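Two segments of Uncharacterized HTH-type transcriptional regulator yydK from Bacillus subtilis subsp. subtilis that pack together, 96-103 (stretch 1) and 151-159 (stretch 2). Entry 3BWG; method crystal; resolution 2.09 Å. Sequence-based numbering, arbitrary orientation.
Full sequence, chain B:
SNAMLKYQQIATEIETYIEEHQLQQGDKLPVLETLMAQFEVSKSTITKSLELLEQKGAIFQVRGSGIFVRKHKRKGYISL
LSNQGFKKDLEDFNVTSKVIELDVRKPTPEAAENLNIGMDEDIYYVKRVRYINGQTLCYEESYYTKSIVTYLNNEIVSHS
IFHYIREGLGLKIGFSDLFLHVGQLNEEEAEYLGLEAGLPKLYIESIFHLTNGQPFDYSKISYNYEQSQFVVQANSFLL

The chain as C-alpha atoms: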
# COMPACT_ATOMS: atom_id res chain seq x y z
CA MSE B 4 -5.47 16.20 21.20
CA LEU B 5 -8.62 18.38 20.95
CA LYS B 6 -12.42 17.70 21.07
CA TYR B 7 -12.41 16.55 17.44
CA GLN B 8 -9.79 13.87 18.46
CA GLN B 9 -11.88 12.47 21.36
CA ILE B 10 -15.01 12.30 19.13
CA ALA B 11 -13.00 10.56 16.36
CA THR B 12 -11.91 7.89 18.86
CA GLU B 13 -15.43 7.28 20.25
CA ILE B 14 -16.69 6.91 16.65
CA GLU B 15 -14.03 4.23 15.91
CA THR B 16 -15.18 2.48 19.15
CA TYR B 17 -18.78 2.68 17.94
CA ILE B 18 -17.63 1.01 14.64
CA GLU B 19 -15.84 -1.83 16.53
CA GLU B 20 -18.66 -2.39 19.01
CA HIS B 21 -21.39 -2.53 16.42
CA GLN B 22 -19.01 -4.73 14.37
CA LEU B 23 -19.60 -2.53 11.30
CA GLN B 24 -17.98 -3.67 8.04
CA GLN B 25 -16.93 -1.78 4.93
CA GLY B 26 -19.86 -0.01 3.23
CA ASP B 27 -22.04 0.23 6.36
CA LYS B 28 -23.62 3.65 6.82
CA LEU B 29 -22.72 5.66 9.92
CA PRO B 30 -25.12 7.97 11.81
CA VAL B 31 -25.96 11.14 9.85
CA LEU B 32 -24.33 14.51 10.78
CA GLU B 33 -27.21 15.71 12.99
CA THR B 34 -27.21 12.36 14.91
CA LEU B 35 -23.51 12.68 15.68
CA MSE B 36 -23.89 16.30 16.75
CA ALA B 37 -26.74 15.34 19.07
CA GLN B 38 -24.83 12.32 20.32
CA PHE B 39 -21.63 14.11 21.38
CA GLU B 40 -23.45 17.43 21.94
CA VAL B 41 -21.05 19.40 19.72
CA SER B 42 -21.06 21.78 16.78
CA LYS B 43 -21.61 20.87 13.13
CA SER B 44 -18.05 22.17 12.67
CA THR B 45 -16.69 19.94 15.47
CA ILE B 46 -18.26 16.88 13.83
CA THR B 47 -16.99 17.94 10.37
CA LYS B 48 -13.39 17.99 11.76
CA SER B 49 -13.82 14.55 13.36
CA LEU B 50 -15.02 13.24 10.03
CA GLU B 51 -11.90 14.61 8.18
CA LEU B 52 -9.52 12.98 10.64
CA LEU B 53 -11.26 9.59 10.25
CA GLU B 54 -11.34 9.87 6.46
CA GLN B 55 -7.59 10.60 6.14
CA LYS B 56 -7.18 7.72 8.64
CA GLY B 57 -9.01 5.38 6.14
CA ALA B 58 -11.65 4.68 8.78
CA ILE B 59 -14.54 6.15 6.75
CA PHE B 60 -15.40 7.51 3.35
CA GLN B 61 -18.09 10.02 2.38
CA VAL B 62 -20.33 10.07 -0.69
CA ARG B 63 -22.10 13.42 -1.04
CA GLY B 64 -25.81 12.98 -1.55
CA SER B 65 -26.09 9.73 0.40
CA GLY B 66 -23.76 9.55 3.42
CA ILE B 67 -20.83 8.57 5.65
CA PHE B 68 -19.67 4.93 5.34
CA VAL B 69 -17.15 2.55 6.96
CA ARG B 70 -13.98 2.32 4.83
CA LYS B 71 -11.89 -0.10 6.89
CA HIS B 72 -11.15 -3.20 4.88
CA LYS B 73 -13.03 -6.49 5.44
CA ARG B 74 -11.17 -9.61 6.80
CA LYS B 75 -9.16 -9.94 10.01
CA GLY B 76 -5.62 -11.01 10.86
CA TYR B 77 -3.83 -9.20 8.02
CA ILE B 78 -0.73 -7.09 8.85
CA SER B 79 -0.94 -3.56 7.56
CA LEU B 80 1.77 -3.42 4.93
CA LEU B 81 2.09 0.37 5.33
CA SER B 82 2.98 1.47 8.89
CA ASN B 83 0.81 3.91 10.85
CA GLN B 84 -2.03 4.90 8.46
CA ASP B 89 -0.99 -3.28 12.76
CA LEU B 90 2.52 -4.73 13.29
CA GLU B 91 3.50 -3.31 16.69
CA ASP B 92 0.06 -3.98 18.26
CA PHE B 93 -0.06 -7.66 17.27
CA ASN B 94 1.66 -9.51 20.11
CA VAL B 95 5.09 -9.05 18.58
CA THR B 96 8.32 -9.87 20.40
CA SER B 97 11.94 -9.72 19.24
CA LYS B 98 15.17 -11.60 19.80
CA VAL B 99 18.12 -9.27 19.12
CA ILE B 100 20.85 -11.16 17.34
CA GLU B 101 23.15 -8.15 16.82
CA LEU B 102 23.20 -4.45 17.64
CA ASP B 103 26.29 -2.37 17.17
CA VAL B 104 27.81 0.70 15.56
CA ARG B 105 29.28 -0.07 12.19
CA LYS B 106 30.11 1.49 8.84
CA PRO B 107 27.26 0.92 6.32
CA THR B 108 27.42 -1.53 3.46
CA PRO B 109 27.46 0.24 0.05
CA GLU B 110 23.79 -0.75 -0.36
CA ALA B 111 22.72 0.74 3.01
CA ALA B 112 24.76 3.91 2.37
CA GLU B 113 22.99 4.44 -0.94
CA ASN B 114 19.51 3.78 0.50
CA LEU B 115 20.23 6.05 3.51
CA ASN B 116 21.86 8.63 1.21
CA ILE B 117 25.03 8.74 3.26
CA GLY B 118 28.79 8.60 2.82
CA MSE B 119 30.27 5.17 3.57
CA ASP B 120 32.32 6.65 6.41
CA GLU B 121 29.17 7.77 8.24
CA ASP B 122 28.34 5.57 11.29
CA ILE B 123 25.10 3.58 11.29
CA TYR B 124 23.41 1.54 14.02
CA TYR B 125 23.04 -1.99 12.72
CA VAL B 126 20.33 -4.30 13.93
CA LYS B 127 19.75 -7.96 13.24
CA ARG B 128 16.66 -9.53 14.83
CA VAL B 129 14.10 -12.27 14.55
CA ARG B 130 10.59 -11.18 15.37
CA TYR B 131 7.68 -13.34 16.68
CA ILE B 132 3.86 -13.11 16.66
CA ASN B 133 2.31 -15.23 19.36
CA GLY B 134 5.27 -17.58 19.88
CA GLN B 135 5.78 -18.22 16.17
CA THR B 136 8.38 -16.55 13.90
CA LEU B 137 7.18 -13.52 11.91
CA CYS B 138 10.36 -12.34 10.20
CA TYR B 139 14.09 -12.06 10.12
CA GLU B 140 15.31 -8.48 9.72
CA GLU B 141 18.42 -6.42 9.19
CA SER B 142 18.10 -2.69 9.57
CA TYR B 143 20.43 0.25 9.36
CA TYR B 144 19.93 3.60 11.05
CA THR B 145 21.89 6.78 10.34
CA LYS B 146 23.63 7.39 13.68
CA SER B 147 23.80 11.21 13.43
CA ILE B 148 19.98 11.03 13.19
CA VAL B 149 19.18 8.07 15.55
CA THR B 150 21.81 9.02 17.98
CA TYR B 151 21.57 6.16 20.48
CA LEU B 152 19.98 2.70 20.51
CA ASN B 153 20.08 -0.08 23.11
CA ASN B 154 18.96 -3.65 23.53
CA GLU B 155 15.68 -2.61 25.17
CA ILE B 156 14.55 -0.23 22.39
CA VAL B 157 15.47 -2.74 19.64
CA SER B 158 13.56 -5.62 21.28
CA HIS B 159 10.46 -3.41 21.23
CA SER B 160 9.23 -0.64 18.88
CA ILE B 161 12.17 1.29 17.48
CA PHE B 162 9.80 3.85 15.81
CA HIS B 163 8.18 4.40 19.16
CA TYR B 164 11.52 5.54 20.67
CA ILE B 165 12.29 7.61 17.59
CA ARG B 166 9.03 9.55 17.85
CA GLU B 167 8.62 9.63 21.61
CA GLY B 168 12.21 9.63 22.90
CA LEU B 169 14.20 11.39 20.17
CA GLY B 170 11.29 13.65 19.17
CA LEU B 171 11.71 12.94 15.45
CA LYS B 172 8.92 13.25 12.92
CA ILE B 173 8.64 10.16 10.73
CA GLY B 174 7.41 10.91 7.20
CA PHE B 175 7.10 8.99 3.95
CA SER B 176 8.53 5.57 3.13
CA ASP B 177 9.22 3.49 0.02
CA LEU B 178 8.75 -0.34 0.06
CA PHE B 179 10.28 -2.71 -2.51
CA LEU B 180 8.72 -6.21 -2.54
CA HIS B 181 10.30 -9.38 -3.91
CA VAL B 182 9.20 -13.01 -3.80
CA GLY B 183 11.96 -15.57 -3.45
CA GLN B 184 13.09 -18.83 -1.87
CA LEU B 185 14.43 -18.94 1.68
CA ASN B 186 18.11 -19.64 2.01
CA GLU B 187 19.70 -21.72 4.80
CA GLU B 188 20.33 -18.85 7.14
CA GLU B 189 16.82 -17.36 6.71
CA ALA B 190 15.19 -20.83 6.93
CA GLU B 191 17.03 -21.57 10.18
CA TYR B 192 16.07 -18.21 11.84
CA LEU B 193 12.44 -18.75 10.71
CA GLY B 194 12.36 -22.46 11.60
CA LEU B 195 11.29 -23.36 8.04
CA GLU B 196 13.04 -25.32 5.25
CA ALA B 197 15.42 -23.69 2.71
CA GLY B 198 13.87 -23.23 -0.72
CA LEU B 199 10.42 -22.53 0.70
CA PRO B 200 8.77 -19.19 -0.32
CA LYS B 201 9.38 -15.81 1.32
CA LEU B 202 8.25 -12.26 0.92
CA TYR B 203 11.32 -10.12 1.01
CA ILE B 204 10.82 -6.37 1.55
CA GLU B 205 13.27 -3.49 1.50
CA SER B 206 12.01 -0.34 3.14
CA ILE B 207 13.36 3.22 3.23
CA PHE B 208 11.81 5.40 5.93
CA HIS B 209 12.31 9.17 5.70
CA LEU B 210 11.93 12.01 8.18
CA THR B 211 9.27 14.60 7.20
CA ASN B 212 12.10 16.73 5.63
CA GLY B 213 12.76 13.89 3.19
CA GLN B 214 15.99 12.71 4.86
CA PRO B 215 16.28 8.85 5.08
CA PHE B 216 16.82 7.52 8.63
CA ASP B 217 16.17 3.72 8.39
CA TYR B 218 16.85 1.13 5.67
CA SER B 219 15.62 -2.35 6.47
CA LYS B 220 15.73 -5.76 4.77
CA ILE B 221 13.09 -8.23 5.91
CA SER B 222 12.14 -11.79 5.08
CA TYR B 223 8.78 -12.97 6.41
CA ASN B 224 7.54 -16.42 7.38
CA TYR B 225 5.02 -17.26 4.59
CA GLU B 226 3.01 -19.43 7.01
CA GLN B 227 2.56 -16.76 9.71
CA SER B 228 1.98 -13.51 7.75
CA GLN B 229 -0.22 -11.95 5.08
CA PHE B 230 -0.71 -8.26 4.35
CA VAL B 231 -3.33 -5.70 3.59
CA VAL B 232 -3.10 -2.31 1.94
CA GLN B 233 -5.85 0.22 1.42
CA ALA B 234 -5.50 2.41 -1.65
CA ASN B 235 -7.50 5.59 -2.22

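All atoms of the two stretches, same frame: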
# COMPACT_ATOMS: atom_id res chain seq x y z
N THR B 96 7.09 -9.91 19.64
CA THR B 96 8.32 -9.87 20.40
C THR B 96 9.51 -10.06 19.47
O THR B 96 9.35 -10.50 18.33
CB THR B 96 8.34 -10.89 21.58
OG1 THR B 96 8.28 -12.23 21.09
CG2 THR B 96 7.16 -10.62 22.54
N SER B 97 10.69 -9.72 19.99
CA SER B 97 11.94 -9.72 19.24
C SER B 97 13.07 -10.33 20.05
O SER B 97 13.21 -10.09 21.25
CB SER B 97 12.35 -8.29 18.83
OG SER B 97 11.45 -7.73 17.90
N LYS B 98 13.88 -11.12 19.35
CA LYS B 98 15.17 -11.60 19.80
C LYS B 98 16.25 -10.80 19.04
O LYS B 98 16.30 -10.85 17.82
CB LYS B 98 15.26 -13.09 19.46
CG LYS B 98 16.47 -13.84 19.94
CD LYS B 98 16.27 -15.33 19.63
CE LYS B 98 17.57 -16.09 19.40
NZ LYS B 98 18.20 -16.60 20.67
N VAL B 99 17.07 -10.04 19.75
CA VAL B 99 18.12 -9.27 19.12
C VAL B 99 19.29 -10.19 18.91
O VAL B 99 19.81 -10.75 19.85
CB VAL B 99 18.56 -8.04 19.97
CG1 VAL B 99 19.67 -7.25 19.28
CG2 VAL B 99 17.40 -7.13 20.24
N ILE B 100 19.71 -10.34 17.66
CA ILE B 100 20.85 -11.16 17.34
C ILE B 100 22.10 -10.30 17.38
O ILE B 100 23.11 -10.73 17.93
CB ILE B 100 20.69 -11.85 15.98
CG1 ILE B 100 19.41 -12.68 15.96
CG2 ILE B 100 21.90 -12.78 15.70
CD1 ILE B 100 18.90 -12.96 14.60
N GLU B 101 22.04 -9.10 16.79
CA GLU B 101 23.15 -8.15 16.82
C GLU B 101 22.64 -6.70 16.97
O GLU B 101 21.57 -6.35 16.48
CB GLU B 101 23.95 -8.23 15.52
CG GLU B 101 24.95 -9.38 15.37
CD GLU B 101 25.72 -9.30 14.04
OE1 GLU B 101 26.72 -8.54 13.95
OE2 GLU B 101 25.32 -9.96 13.06
N LEU B 102 23.42 -5.87 17.63
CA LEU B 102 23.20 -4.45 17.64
C LEU B 102 24.55 -3.87 17.88
O LEU B 102 25.18 -4.23 18.88
CB LEU B 102 22.24 -4.02 18.76
CG LEU B 102 22.13 -2.54 19.17
CD1 LEU B 102 21.54 -1.63 18.08
CD2 LEU B 102 21.34 -2.41 20.46
N ASP B 103 25.03 -3.04 16.97
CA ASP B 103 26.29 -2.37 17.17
C ASP B 103 26.38 -1.12 16.30
O ASP B 103 25.45 -0.80 15.57
CB ASP B 103 27.46 -3.33 16.91
CG ASP B 103 27.54 -3.79 15.47
OD1 ASP B 103 26.96 -3.13 14.58
OD2 ASP B 103 28.21 -4.80 15.22
N TYR B 151 21.29 7.28 19.59
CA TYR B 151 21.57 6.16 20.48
C TYR B 151 20.46 5.11 20.42
O TYR B 151 19.28 5.43 20.31
CB TYR B 151 21.77 6.65 21.92
CG TYR B 151 22.21 5.54 22.88
CD1 TYR B 151 23.52 5.02 22.85
CD2 TYR B 151 21.30 4.99 23.79
CE1 TYR B 151 23.91 4.00 23.73
CE2 TYR B 151 21.67 4.00 24.68
CZ TYR B 151 22.95 3.49 24.65
OH TYR B 151 23.29 2.49 25.54
N LEU B 152 20.88 3.83 20.44
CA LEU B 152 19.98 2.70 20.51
C LEU B 152 20.51 1.73 21.56
O LEU B 152 21.72 1.63 21.79
CB LEU B 152 19.85 1.98 19.14
CG LEU B 152 19.06 2.70 18.02
CD1 LEU B 152 19.13 1.95 16.62
CD2 LEU B 152 17.63 2.94 18.48
N ASN B 153 19.61 1.01 22.22
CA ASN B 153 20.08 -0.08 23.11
C ASN B 153 19.26 -1.34 22.96
O ASN B 153 18.28 -1.35 22.24
CB ASN B 153 20.18 0.34 24.59
CG ASN B 153 18.86 0.74 25.18
OD1 ASN B 153 17.80 0.41 24.66
ND2 ASN B 153 18.91 1.46 26.28
N ASN B 154 19.67 -2.40 23.64
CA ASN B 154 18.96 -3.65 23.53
C ASN B 154 17.46 -3.52 23.78
O ASN B 154 16.67 -4.09 23.05
CB ASN B 154 19.60 -4.71 24.42
CG ASN B 154 19.74 -6.03 23.69
OD1 ASN B 154 19.03 -6.99 24.00
ND2 ASN B 154 20.63 -6.07 22.66
N GLU B 155 17.09 -2.76 24.81
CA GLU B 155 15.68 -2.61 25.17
C GLU B 155 14.81 -1.99 24.05
O GLU B 155 13.74 -2.50 23.72
CB GLU B 155 15.52 -1.85 26.49
CG GLU B 155 14.07 -1.53 26.83
CD GLU B 155 13.87 -0.99 28.22
OE1 GLU B 155 14.84 -0.85 29.00
OE2 GLU B 155 12.71 -0.71 28.56
N ILE B 156 15.28 -0.89 23.48
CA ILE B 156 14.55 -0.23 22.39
C ILE B 156 14.33 -1.20 21.22
O ILE B 156 13.22 -1.33 20.71
CB ILE B 156 15.31 1.05 21.92
CG1 ILE B 156 15.30 2.12 23.03
CG2 ILE B 156 14.73 1.58 20.64
CD1 ILE B 156 16.45 3.14 22.92
N VAL B 157 15.41 -1.85 20.80
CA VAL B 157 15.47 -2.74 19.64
C VAL B 157 14.75 -4.11 19.84
O VAL B 157 14.40 -4.78 18.88
CB VAL B 157 16.95 -2.91 19.25
CG1 VAL B 157 17.15 -4.12 18.51
CG2 VAL B 157 17.47 -1.65 18.47
N SER B 158 14.48 -4.51 21.07
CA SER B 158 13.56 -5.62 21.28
C SER B 158 12.10 -5.19 21.35
O SER B 158 11.22 -6.03 21.42
CB SER B 158 13.93 -6.51 22.45
OG SER B 158 14.45 -5.77 23.47
N HIS B 159 11.84 -3.89 21.31
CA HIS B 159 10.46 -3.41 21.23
C HIS B 159 10.16 -2.65 19.93
O HIS B 159 10.53 -3.10 18.86
CB HIS B 159 10.12 -2.65 22.51
CG HIS B 159 10.23 -3.51 23.73
ND1 HIS B 159 11.31 -3.47 24.58
CD2 HIS B 159 9.41 -4.49 24.20
CE1 HIS B 159 11.14 -4.37 25.55
NE2 HIS B 159 10.00 -5.00 25.33
O HOH W 1 10.35 -8.34 22.54

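Stretch 1 is a strand throughout, and stretch 2 carries a short helix, 154-157, against one side of it. The two backbones come nearest at Ser97 and Ser158, whose CA atoms lie 4.9 Å apart. Ser97, Val99 and Leu102 point their CA-to-CB bonds toward stretch 2, while Lys98, Ile100 and Glu101 point away; the two-residue step from 97 to 99 becomes three before 102, where Ile100 interrupts the extended backbone with phi/psi of -90/-45. The contact buries 385 Å² in total, and no direct hydrogen bond crosses it, so fit of shape carries most of the packing.

Leu102 is the largest bump, with 91 Å² covered. Its CD2 settles against the backbone at the start of the helix, 3.4 Å from Asn153 C and 3.6 Å from Asn154 N, while its CD1 lies 4.1 Å from both Leu152 CB and Val157 CG2. The hollow is therefore lined by backbone as well as apolar side chains. Its shape is held by the helix start: Ile156 N donates to Asn153 OD1 (3.1 Å, 172°), a capping bond, and Val157 N donates to Asn153 O at 3.2 Å.

Val157, buried, also meets the next bump, its CG1 lying 3.5 Å from Val99 CG2. Val99 also packs against Asn154, its closest approach being CG1 to Asn154 ND2 at 3.7 Å; although the CA-to-CB bond of Asn154 points sideways, the end of its side chain comes nearer.

At Ser97 the packing turns polar. Its CB lies 3.6 Å from Ser158 O, and water 1 joins the backbones by accepting from Ser97 N (2.9 Å) and donating to Ser158 O (2.7 Å). Ser158 OG instead donates to Asn154 O at 2.8 Å, within its own stretch.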